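Local coordinates for protein probable dipeptidase (Pseudomonas aeruginosa, PDB 3B40) that probably acts as a metal-dependent dipeptidase of the peptidase M19 (membrane dipeptidase) family, built on a TIM-barrel fold, at residues A66-P71 and E96-I101; P80-P85 and L178-D183; D89-Q94 and A140-D145; F161-V166 and Q197-L202. The protein carries 11 engineered substitutions. All blocks are in the same frame, centred on the assembly; numbering follows the deposited sequence.

Interaction 1 (A66-P71 and E96-I101)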
# COMPACT_ATOMS: atom_id res chain seq x y z
N ALA A 66 -4.82 -6.05 4.28
CA ALA A 66 -4.11 -7.09 3.58
C ALA A 66 -3.76 -8.26 4.50
O ALA A 66 -3.27 -8.07 5.61
CB ALA A 66 -2.84 -6.53 2.96
N ILE A 67 -4.00 -9.46 3.97
CA ILE A 67 -3.39 -10.68 4.44
C ILE A 67 -1.93 -10.61 3.98
O ILE A 67 -1.64 -10.71 2.77
CB ILE A 67 -4.05 -11.92 3.77
CG1 ILE A 67 -5.58 -11.98 4.04
CG2 ILE A 67 -3.30 -13.21 4.16
CD1 ILE A 67 -6.08 -11.87 5.50
N PHE A 68 -1.04 -10.43 4.94
CA PHE A 68 0.37 -10.15 4.64
C PHE A 68 1.27 -11.06 5.47
O PHE A 68 1.00 -11.31 6.66
CB PHE A 68 0.68 -8.68 4.99
CG PHE A 68 2.13 -8.29 4.80
CD1 PHE A 68 2.59 -7.90 3.56
CD2 PHE A 68 3.02 -8.26 5.90
CE1 PHE A 68 3.94 -7.52 3.38
CE2 PHE A 68 4.37 -7.89 5.72
CZ PHE A 68 4.81 -7.52 4.45
N GLY A 69 2.31 -11.60 4.84
CA GLY A 69 3.45 -12.16 5.55
C GLY A 69 4.72 -11.84 4.75
O GLY A 69 4.65 -11.59 3.55
N TRP A 70 5.87 -11.84 5.43
CA TRP A 70 7.17 -11.66 4.78
C TRP A 70 8.28 -12.23 5.67
O TRP A 70 7.99 -12.68 6.78
CB TRP A 70 7.37 -10.17 4.46
CG TRP A 70 7.89 -9.37 5.58
CD1 TRP A 70 7.46 -9.39 6.88
CD2 TRP A 70 8.93 -8.41 5.51
NE1 TRP A 70 8.18 -8.48 7.62
CE2 TRP A 70 9.10 -7.87 6.80
CE3 TRP A 70 9.75 -7.94 4.46
CZ2 TRP A 70 10.06 -6.88 7.09
CZ3 TRP A 70 10.71 -6.96 4.75
CH2 TRP A 70 10.84 -6.44 6.05
N PRO A 71 9.56 -12.23 5.18
CA PRO A 71 10.67 -12.81 5.95
C PRO A 71 11.17 -11.86 7.05
O PRO A 71 12.30 -11.35 6.98
CB PRO A 71 11.78 -13.04 4.89
CG PRO A 71 11.15 -12.65 3.53
CD PRO A 71 10.02 -11.71 3.88
N GLU A 96 -2.11 -16.09 8.50
CA GLU A 96 -3.23 -16.71 9.21
C GLU A 96 -3.73 -15.85 10.38
O GLU A 96 -4.92 -15.75 10.60
CB GLU A 96 -2.86 -18.11 9.68
CG GLU A 96 -2.72 -19.14 8.55
CD GLU A 96 -4.04 -19.44 7.81
OE1 GLU A 96 -5.10 -19.55 8.46
OE2 GLU A 96 -4.00 -19.57 6.57
N ILE A 97 -2.80 -15.25 11.13
CA ILE A 97 -3.13 -14.31 12.19
C ILE A 97 -3.99 -13.18 11.65
O ILE A 97 -5.04 -12.86 12.23
CB ILE A 97 -1.85 -13.80 12.91
CG1 ILE A 97 -1.22 -14.97 13.70
CG2 ILE A 97 -2.18 -12.59 13.85
CD1 ILE A 97 0.07 -14.66 14.35
N ARG A 98 -3.56 -12.58 10.54
CA ARG A 98 -4.29 -11.44 9.96
C ARG A 98 -5.70 -11.82 9.50
O ARG A 98 -6.67 -11.07 9.73
CB ARG A 98 -3.45 -10.74 8.89
CG ARG A 98 -2.35 -9.89 9.54
CD ARG A 98 -1.38 -9.30 8.55
NE ARG A 98 -0.64 -8.21 9.17
CZ ARG A 98 0.68 -8.22 9.37
NH1 ARG A 98 1.25 -7.18 9.96
NH2 ARG A 98 1.42 -9.27 8.99
N TYR A 99 -5.82 -13.02 8.94
CA TYR A 99 -7.14 -13.57 8.58
C TYR A 99 -8.06 -13.75 9.80
O TYR A 99 -9.25 -13.45 9.74
CB TYR A 99 -6.97 -14.93 7.86
CG TYR A 99 -8.29 -15.49 7.37
CD1 TYR A 99 -8.89 -15.00 6.21
CD2 TYR A 99 -8.94 -16.50 8.07
CE1 TYR A 99 -10.10 -15.51 5.76
CE2 TYR A 99 -10.18 -17.02 7.62
CZ TYR A 99 -10.73 -16.50 6.47
OH TYR A 99 -11.93 -16.99 6.00
N LYS A 100 -7.52 -14.26 10.89
CA LYS A 100 -8.32 -14.45 12.10
C LYS A 100 -8.75 -13.12 12.70
O LYS A 100 -9.86 -13.00 13.23
CB LYS A 100 -7.57 -15.27 13.13
CG LYS A 100 -7.69 -16.79 12.94
CD LYS A 100 -6.75 -17.52 13.90
CE LYS A 100 -7.14 -17.32 15.39
NZ LYS A 100 -7.84 -18.50 15.99
N ILE A 101 -7.88 -12.11 12.62
CA ILE A 101 -8.24 -10.75 13.07
C ILE A 101 -9.47 -10.18 12.32
O ILE A 101 -10.43 -9.65 12.94
CB ILE A 101 -7.03 -9.77 12.97
CG1 ILE A 101 -5.95 -10.15 14.00
CG2 ILE A 101 -7.48 -8.26 13.16
CD1 ILE A 101 -4.66 -9.27 13.90
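Arg98, on helix 87-108, lies against Phe68, on the segment that follows from strand 62-68, where a helix of this TIM-barrel-type fold packs on the parallel sheet. The short pieces of strand and helix run nearly antiparallel, 152° between their directions and 7.2 Å apart at closest approach, as expected when a helix leads the chain back from the end of a strand. The polar part of the contact belongs to the arginine. Its chain is extended from CG to NE and runs side by side with Phe68, both pointing the same way, and NH2 donates to Phe68 O at 3.1 Å. The N-H...O angle is 143° and the donor stands above the carbonyl plane. That same NH2 sits at the edge of the Phe68 ring, 3.6 Å from CD2, with guanidinium and ring planes 79° apart. NE is bonded elsewhere, to Val31 O, so two backbone carbonyls from different parts of the chain fix the guanidinium. The apolar part is carried by Ile67. Its CD1 reaches the helix backbone, 3.6 Å from Tyr99 N and 4.0 Å from Tyr99 CB.

Interaction 2 (P80-P85 and L178-D183); sequences PHKPTP and LPFFND
Phe180 has CG anti to its backbone N (chi1 -165°), and its ring lies against the 80-85 loop; Phe181, next along the 3-10 turn 179-181, has CG anti to the carbonyl carbon instead (chi1 -64°), and its ring meets Pro83. The two neighbouring rings thus serve different residues of one loop. Lys82 sets CG over one face of the Phe180 ring: this atom stands 3.8 Å from the ring centroid, 22° off the normal, a CH-pi contact displaced toward the rim. Lys82 CE lies out past the rim, 3.9 Å from Phe180 CE1. At the edge of the same ring, near its plane, His81 O approaches Phe180 CE2 to 3.3 Å. Pro80 CB touches Phe180 CZ at 3.8 Å. Pro83 crosses Phe181 at about a right angle, its CG a close 3.3 Å from Phe181 CD1. Behind the rings, Leu178 O accepts from both Phe181 N and Asp183 N, reached from opposite faces of its plane, which ties up the turn. Phe180 also stacks on Phe316, and Lys82 N is bonded to Glu313 OE2. This is mostly apolar packing near the surface between two long loops of the barrel, one following strand 62-68 and the other following strand 160-162.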
# COMPACT_ATOMS: atom_id res chain seq x y z
N PRO A 80 18.80 -8.54 14.18
CA PRO A 80 18.07 -9.08 13.03
C PRO A 80 18.55 -10.47 12.64
O PRO A 80 19.73 -10.79 12.78
CB PRO A 80 18.37 -8.07 11.92
CG PRO A 80 19.62 -7.39 12.34
CD PRO A 80 19.56 -7.33 13.84
N HIS A 81 17.64 -11.28 12.14
CA HIS A 81 17.97 -12.64 11.76
C HIS A 81 17.80 -12.75 10.26
O HIS A 81 16.77 -12.31 9.71
CB HIS A 81 17.08 -13.64 12.51
CG HIS A 81 17.06 -13.40 13.99
ND1 HIS A 81 17.96 -13.99 14.85
CD2 HIS A 81 16.28 -12.60 14.76
CE1 HIS A 81 17.72 -13.58 16.09
NE2 HIS A 81 16.71 -12.74 16.06
N LYS A 82 18.81 -13.29 9.59
CA LYS A 82 18.69 -13.54 8.17
C LYS A 82 17.67 -14.65 7.94
O LYS A 82 17.53 -15.55 8.77
CB LYS A 82 20.04 -13.87 7.52
CG LYS A 82 20.74 -12.63 7.02
CD LYS A 82 22.07 -12.89 6.34
CE LYS A 82 22.86 -11.60 6.34
NZ LYS A 82 23.61 -11.36 5.08
N PRO A 83 16.91 -14.55 6.83
CA PRO A 83 15.95 -15.57 6.44
C PRO A 83 16.57 -16.93 6.19
O PRO A 83 17.60 -17.04 5.50
CB PRO A 83 15.38 -15.04 5.12
CG PRO A 83 15.59 -13.59 5.20
CD PRO A 83 16.89 -13.40 5.90
N THR A 84 15.93 -17.95 6.77
CA THR A 84 16.24 -19.36 6.55
C THR A 84 15.01 -19.95 5.86
O THR A 84 14.01 -19.25 5.70
CB THR A 84 16.46 -20.08 7.90
OG1 THR A 84 15.24 -20.07 8.65
CG2 THR A 84 17.56 -19.41 8.71
N PRO A 85 15.06 -21.24 5.44
CA PRO A 85 13.86 -21.72 4.73
C PRO A 85 12.60 -21.77 5.62
O PRO A 85 11.48 -21.70 5.10
CB PRO A 85 14.27 -23.13 4.23
CG PRO A 85 15.79 -23.18 4.37
CD PRO A 85 16.09 -22.29 5.55
N LEU A 178 16.23 -6.41 -1.35
CA LEU A 178 16.99 -6.23 -0.11
C LEU A 178 18.30 -7.00 -0.06
O LEU A 178 18.30 -8.25 -0.13
CB LEU A 178 16.19 -6.69 1.09
CG LEU A 178 15.04 -5.87 1.62
CD1 LEU A 178 14.74 -6.40 3.04
CD2 LEU A 178 15.40 -4.38 1.62
N PRO A 179 19.40 -6.28 0.17
CA PRO A 179 20.71 -6.92 0.28
C PRO A 179 20.81 -7.84 1.50
O PRO A 179 21.55 -8.81 1.47
CB PRO A 179 21.67 -5.75 0.37
CG PRO A 179 20.89 -4.64 0.93
CD PRO A 179 19.49 -4.82 0.36
N PHE A 180 20.03 -7.56 2.54
CA PHE A 180 19.88 -8.49 3.68
C PHE A 180 19.32 -9.89 3.30
O PHE A 180 19.61 -10.88 3.99
CB PHE A 180 19.02 -7.84 4.76
CG PHE A 180 19.10 -8.54 6.10
CD1 PHE A 180 20.27 -8.51 6.85
CD2 PHE A 180 17.98 -9.19 6.61
CE1 PHE A 180 20.36 -9.16 8.11
CE2 PHE A 180 18.05 -9.85 7.87
CZ PHE A 180 19.24 -9.82 8.62
N PHE A 181 18.52 -9.96 2.23
CA PHE A 181 17.98 -11.24 1.71
C PHE A 181 18.88 -11.84 0.59
O PHE A 181 18.50 -12.81 -0.08
CB PHE A 181 16.58 -11.02 1.11
CG PHE A 181 15.53 -10.60 2.12
CD1 PHE A 181 15.75 -10.74 3.50
CD2 PHE A 181 14.28 -10.11 1.68
CE1 PHE A 181 14.75 -10.34 4.42
CE2 PHE A 181 13.29 -9.72 2.58
CZ PHE A 181 13.52 -9.83 3.96
N ASN A 182 20.02 -11.20 0.38
CA ASN A 182 20.98 -11.50 -0.71
C ASN A 182 20.33 -11.30 -2.09
O ASN A 182 20.66 -11.97 -3.05
CB ASN A 182 21.61 -12.90 -0.53
CG ASN A 182 22.79 -13.14 -1.48
OD1 ASN A 182 23.55 -12.23 -1.76
ND2 ASN A 182 22.92 -14.38 -1.98
N ASP A 183 19.41 -10.34 -2.19
CA ASP A 183 18.67 -10.09 -3.45
C ASP A 183 19.58 -9.49 -4.53
O ASP A 183 20.47 -8.69 -4.22
CB ASP A 183 17.52 -9.10 -3.21
CG ASP A 183 16.31 -9.74 -2.56
OD1 ASP A 183 16.28 -10.97 -2.37
OD2 ASP A 183 15.34 -9.00 -2.26

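Interaction 3 (D89-Q94 and A140-D145); sequences DEARHQ and AYPLGD. With CA (calcium ion), chain F.
Ala91 and Arg92 make a partly buried contact between helix 87-108 and the 3-10 turn 141-143, which belongs to the loop after strand 131-138 of the TIM-barrel-type fold. The helix meets the turn through a small apolar patch with a polar flank. In the patch Ala91 CB touches Tyr141 CE2 at 3.6 Å, at the edge of that ring and near its plane, and Pro142 CG at 3.9 Å. The methyl is thus shared by a tyrosine and a proline from consecutive positions of the turn. The Tyr141 ring also touches Pro71. On the flank, Arg92 crosses Pro142 obliquely with its chain extended from CG to NE. NE gives only a weak hydrogen bond to Pro142 O, 2.8 Å long but bent to 117°. A water extends the link, accepting from Arg92 NH2 and donating to Leu143 O, both weakly. One weak direct bond and one weak water bridge therefore tie Arg92 to the successive carbonyls of Pro142 and Leu143. Beyond them, Gly144 N lies near Arg92 NH2, at 4.1 Å. One helical turn apart, Asp89 and His93 bind a calcium ion: both carboxylate oxygens OD1 and OD2 of Asp89 and NE2 of His93 each lie 2.6 Å from the metal.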
# COMPACT_ATOMS: atom_id res chain seq x y z
N ASP A 89 7.29 -20.53 6.47
CA ASP A 89 6.19 -20.99 7.30
C ASP A 89 5.79 -19.93 8.32
O ASP A 89 4.61 -19.79 8.65
CB ASP A 89 6.52 -22.31 7.99
CG ASP A 89 5.30 -22.90 8.69
OD1 ASP A 89 4.31 -23.25 7.98
OD2 ASP A 89 5.33 -22.98 9.94
N GLU A 90 6.76 -19.19 8.83
CA GLU A 90 6.47 -18.08 9.74
C GLU A 90 5.62 -17.01 9.05
O GLU A 90 4.66 -16.50 9.63
CB GLU A 90 7.75 -17.45 10.26
CG GLU A 90 7.51 -16.57 11.48
CD GLU A 90 7.02 -17.38 12.68
OE1 GLU A 90 7.56 -18.49 12.89
OE2 GLU A 90 6.10 -16.91 13.40
N ALA A 91 5.99 -16.67 7.82
CA ALA A 91 5.27 -15.71 7.01
C ALA A 91 3.83 -16.18 6.81
O ALA A 91 2.91 -15.36 6.81
CB ALA A 91 6.00 -15.47 5.67
N ARG A 92 3.63 -17.50 6.69
CA ARG A 92 2.28 -18.10 6.61
C ARG A 92 1.48 -17.95 7.91
O ARG A 92 0.27 -17.70 7.88
CB ARG A 92 2.36 -19.57 6.25
CG ARG A 92 2.81 -19.85 4.83
CD ARG A 92 2.56 -21.33 4.44
NE ARG A 92 3.16 -21.58 3.14
CZ ARG A 92 4.21 -22.37 2.92
NH1 ARG A 92 4.77 -23.06 3.92
NH2 ARG A 92 4.68 -22.49 1.68
N HIS A 93 2.15 -18.10 9.04
CA HIS A 93 1.55 -17.79 10.33
C HIS A 93 1.11 -16.32 10.46
O HIS A 93 0.06 -16.05 11.01
CB HIS A 93 2.51 -18.15 11.46
CG HIS A 93 2.77 -19.62 11.57
ND1 HIS A 93 3.81 -20.13 12.32
CD2 HIS A 93 2.14 -20.69 11.03
CE1 HIS A 93 3.80 -21.45 12.24
NE2 HIS A 93 2.80 -21.81 11.46
N GLN A 94 1.91 -15.40 9.94
CA GLN A 94 1.56 -13.96 9.90
C GLN A 94 0.26 -13.75 9.08
O GLN A 94 -0.61 -12.97 9.48
CB GLN A 94 2.71 -13.12 9.31
CG GLN A 94 4.04 -13.15 10.10
CD GLN A 94 5.28 -12.78 9.26
OE1 GLN A 94 5.22 -11.99 8.30
NE2 GLN A 94 6.43 -13.35 9.64
N ALA A 140 3.77 -12.48 -2.54
CA ALA A 140 3.69 -13.91 -2.90
C ALA A 140 4.64 -14.81 -2.09
O ALA A 140 4.53 -16.03 -2.14
CB ALA A 140 3.97 -14.09 -4.39
N TYR A 141 5.59 -14.20 -1.35
CA TYR A 141 6.56 -14.95 -0.54
C TYR A 141 5.95 -16.09 0.32
O TYR A 141 6.41 -17.22 0.24
CB TYR A 141 7.42 -13.99 0.29
CG TYR A 141 8.36 -14.71 1.25
CD1 TYR A 141 9.58 -15.23 0.80
CD2 TYR A 141 8.03 -14.87 2.61
CE1 TYR A 141 10.45 -15.90 1.67
CE2 TYR A 141 8.90 -15.54 3.49
CZ TYR A 141 10.10 -16.05 3.00
OH TYR A 141 10.96 -16.70 3.85
N PRO A 142 4.90 -15.82 1.13
CA PRO A 142 4.37 -16.94 1.93
C PRO A 142 3.80 -18.13 1.14
O PRO A 142 3.64 -19.22 1.71
CB PRO A 142 3.23 -16.30 2.71
CG PRO A 142 3.50 -14.82 2.69
CD PRO A 142 4.18 -14.56 1.39
N LEU A 143 3.51 -17.95 -0.15
CA LEU A 143 2.77 -18.96 -0.91
C LEU A 143 3.63 -20.07 -1.52
O LEU A 143 3.08 -21.06 -2.00
CB LEU A 143 1.89 -18.32 -2.00
CG LEU A 143 0.98 -17.11 -1.74
CD1 LEU A 143 0.17 -16.79 -3.01
CD2 LEU A 143 0.07 -17.38 -0.55
N GLY A 144 4.95 -19.91 -1.55
CA GLY A 144 5.81 -20.95 -2.14
C GLY A 144 5.52 -21.10 -3.62
O GLY A 144 5.23 -20.11 -4.29
N ASP A 145 5.58 -22.34 -4.14
CA ASP A 145 5.33 -22.61 -5.57
C ASP A 145 3.90 -23.05 -5.85
O ASP A 145 3.61 -23.54 -6.95
CB ASP A 145 6.26 -23.71 -6.10
CG ASP A 145 7.74 -23.34 -6.01
OD1 ASP A 145 8.08 -22.14 -6.10
OD2 ASP A 145 8.57 -24.28 -5.85
CA CA F . 2.93 -24.04 10.06
O HOH W 1 2.52 -22.49 0.14

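Interaction 4 (F161-V166 and Q197-L202). Engineered in segment 161-166: Ser164 (natural residue Asn).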
# COMPACT_ATOMS: atom_id res chain seq x y z
N PHE A 161 -4.80 -8.93 -4.93
CA PHE A 161 -3.51 -9.57 -4.66
C PHE A 161 -2.37 -8.76 -5.28
O PHE A 161 -2.37 -8.43 -6.50
CB PHE A 161 -3.50 -11.02 -5.24
CG PHE A 161 -2.18 -11.75 -5.07
CD1 PHE A 161 -1.30 -11.87 -6.14
CD2 PHE A 161 -1.83 -12.29 -3.85
CE1 PHE A 161 -0.06 -12.55 -5.99
CE2 PHE A 161 -0.60 -12.96 -3.70
CZ PHE A 161 0.28 -13.08 -4.75
N GLY A 162 -1.42 -8.39 -4.44
CA GLY A 162 -0.17 -7.77 -4.91
C GLY A 162 0.93 -8.79 -4.78
O GLY A 162 1.10 -9.40 -3.74
N PHE A 163 1.66 -9.00 -5.86
CA PHE A 163 2.76 -9.96 -5.85
C PHE A 163 3.89 -9.61 -4.91
O PHE A 163 4.61 -10.50 -4.44
CB PHE A 163 3.39 -9.99 -7.24
CG PHE A 163 2.58 -10.75 -8.26
CD1 PHE A 163 3.02 -11.98 -8.70
CD2 PHE A 163 1.41 -10.19 -8.82
CE1 PHE A 163 2.29 -12.69 -9.66
CE2 PHE A 163 0.68 -10.91 -9.76
CZ PHE A 163 1.13 -12.15 -10.20
N SER A 164 4.10 -8.31 -4.70
CA SER A 164 5.36 -7.89 -4.09
C SER A 164 5.22 -7.12 -2.83
O SER A 164 4.20 -6.50 -2.58
CB SER A 164 6.19 -7.05 -5.06
OG SER A 164 6.49 -7.76 -6.24
N TYR A 165 6.27 -7.20 -2.02
CA TYR A 165 6.58 -6.23 -1.00
C TYR A 165 8.05 -5.83 -1.21
O TYR A 165 8.59 -5.93 -2.33
CB TYR A 165 6.29 -6.82 0.39
CG TYR A 165 6.33 -5.85 1.55
CD1 TYR A 165 5.39 -4.80 1.66
CD2 TYR A 165 7.28 -5.99 2.55
CE1 TYR A 165 5.43 -3.89 2.77
CE2 TYR A 165 7.35 -5.10 3.62
CZ TYR A 165 6.41 -4.06 3.74
OH TYR A 165 6.49 -3.22 4.83
N VAL A 166 8.70 -5.34 -0.16
CA VAL A 166 10.17 -5.25 -0.10
C VAL A 166 10.77 -6.67 -0.18
O VAL A 166 10.25 -7.61 0.43
CB VAL A 166 10.59 -4.53 1.23
CG1 VAL A 166 12.10 -4.47 1.36
CG2 VAL A 166 10.06 -3.10 1.26
N GLN A 197 1.90 -17.48 -14.78
CA GLN A 197 0.75 -18.32 -14.59
C GLN A 197 -0.18 -17.74 -13.50
O GLN A 197 -1.39 -17.88 -13.59
CB GLN A 197 1.20 -19.75 -14.23
CG GLN A 197 1.90 -20.44 -15.41
CD GLN A 197 2.50 -21.79 -15.06
OE1 GLN A 197 2.07 -22.46 -14.13
NE2 GLN A 197 3.46 -22.23 -15.87
N ALA A 198 0.40 -17.10 -12.48
CA ALA A 198 -0.40 -16.42 -11.44
C ALA A 198 -1.30 -15.31 -12.02
O ALA A 198 -2.42 -15.12 -11.58
CB ALA A 198 0.49 -15.87 -10.33
N VAL A 199 -0.81 -14.60 -13.03
CA VAL A 199 -1.60 -13.54 -13.64
C VAL A 199 -2.89 -14.08 -14.32
O VAL A 199 -3.99 -13.53 -14.15
CB VAL A 199 -0.79 -12.76 -14.70
CG1 VAL A 199 -1.72 -11.81 -15.48
CG2 VAL A 199 0.39 -11.99 -14.03
N GLU A 200 -2.72 -15.14 -15.11
CA GLU A 200 -3.86 -15.86 -15.68
C GLU A 200 -4.81 -16.38 -14.58
O GLU A 200 -6.05 -16.23 -14.68
CB GLU A 200 -3.37 -17.01 -16.59
CG GLU A 200 -4.52 -17.80 -17.31
CD GLU A 200 -5.36 -16.98 -18.29
OE1 GLU A 200 -6.51 -17.38 -18.57
OE2 GLU A 200 -4.88 -15.95 -18.81
N ARG A 201 -4.26 -16.99 -13.53
CA ARG A 201 -5.09 -17.53 -12.44
C ARG A 201 -5.89 -16.45 -11.74
O ARG A 201 -7.07 -16.66 -11.45
CB ARG A 201 -4.27 -18.36 -11.44
CG ARG A 201 -5.09 -19.05 -10.32
CD ARG A 201 -6.13 -20.04 -10.83
NE ARG A 201 -5.54 -21.04 -11.71
CZ ARG A 201 -4.88 -22.11 -11.30
NH1 ARG A 201 -4.72 -22.36 -9.99
NH2 ARG A 201 -4.37 -22.94 -12.22
N LEU A 202 -5.27 -15.30 -11.49
CA LEU A 202 -5.95 -14.16 -10.84
C LEU A 202 -7.06 -13.59 -11.73
O LEU A 202 -8.16 -13.22 -11.24
CB LEU A 202 -4.92 -13.06 -10.51
CG LEU A 202 -4.00 -13.50 -9.35
CD1 LEU A 202 -2.80 -12.60 -9.17
CD2 LEU A 202 -4.74 -13.67 -8.01
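Phe163 and Phe161 meet the helix face formed by Ala198, Val199 and Leu202, all five being buried. In the first shell the Phe163 ring takes three partners around its outer end: CE1 reaches Ala198 CB at 3.7 Å, CZ comes to Val199 CG2 at 3.9 Å, and CE2 lies 3.9 Å from Leu202 CD1. Phe163 crosses Val199 at about a right angle, whereas it slides past Leu202 in the opposite direction. The same Leu202 CD1 meets Phe161 CD1 at 3.5 Å, so one methyl is wedged against both rings, while Leu202 CD2 approaches Phe161 CB at 4.0 Å. The rings are set by different first torsions. In Phe161 CG is anti to the backbone N (chi1 177°); in Phe163 it is anti to the carbonyl carbon (chi1 -76°). Phe161 CE1 stands 3.9 Å above the plane of the Phe163 ring, over its centre. Further out, Phe163 O accepts from Asn169 ND2. Strand 160-162 hydrogen-bonds through Phe161 to Ile208 and Asp210 and through Gly162 to Met137, while Ile209 of strand 208-210 adds to the apolar layer and Leu150 of helix 148-155 packs on Phe161, Ala198 and Leu202, placing helix 193-205 against the barrel sheet beside helix 148-155.

How the interactions relate
Interactions 1 and 4 are buried helix-on-sheet contacts of one parallel sheet, but interaction 4 is purely apolar while interaction 1 adds an arginine bound to a backbone carbonyl. Interactions 1 and 3 share helix 87-108 and lie about 9 Å apart between centres; Gln94 OE1 probably accepts from Trp70 N, joining them. Interaction 3, partly buried, combines a small apolar patch with weak and water-mediated polar bonds beside a metal site. Interaction 2 is a surface contact of loops, dominated by proline, lysine and aromatic packing; it reaches interaction 1 where Pro71 meets Phe181 and Pro83. Ala140 N and Phe163 O probably hydrogen-bond, linking interactions 3 and 4.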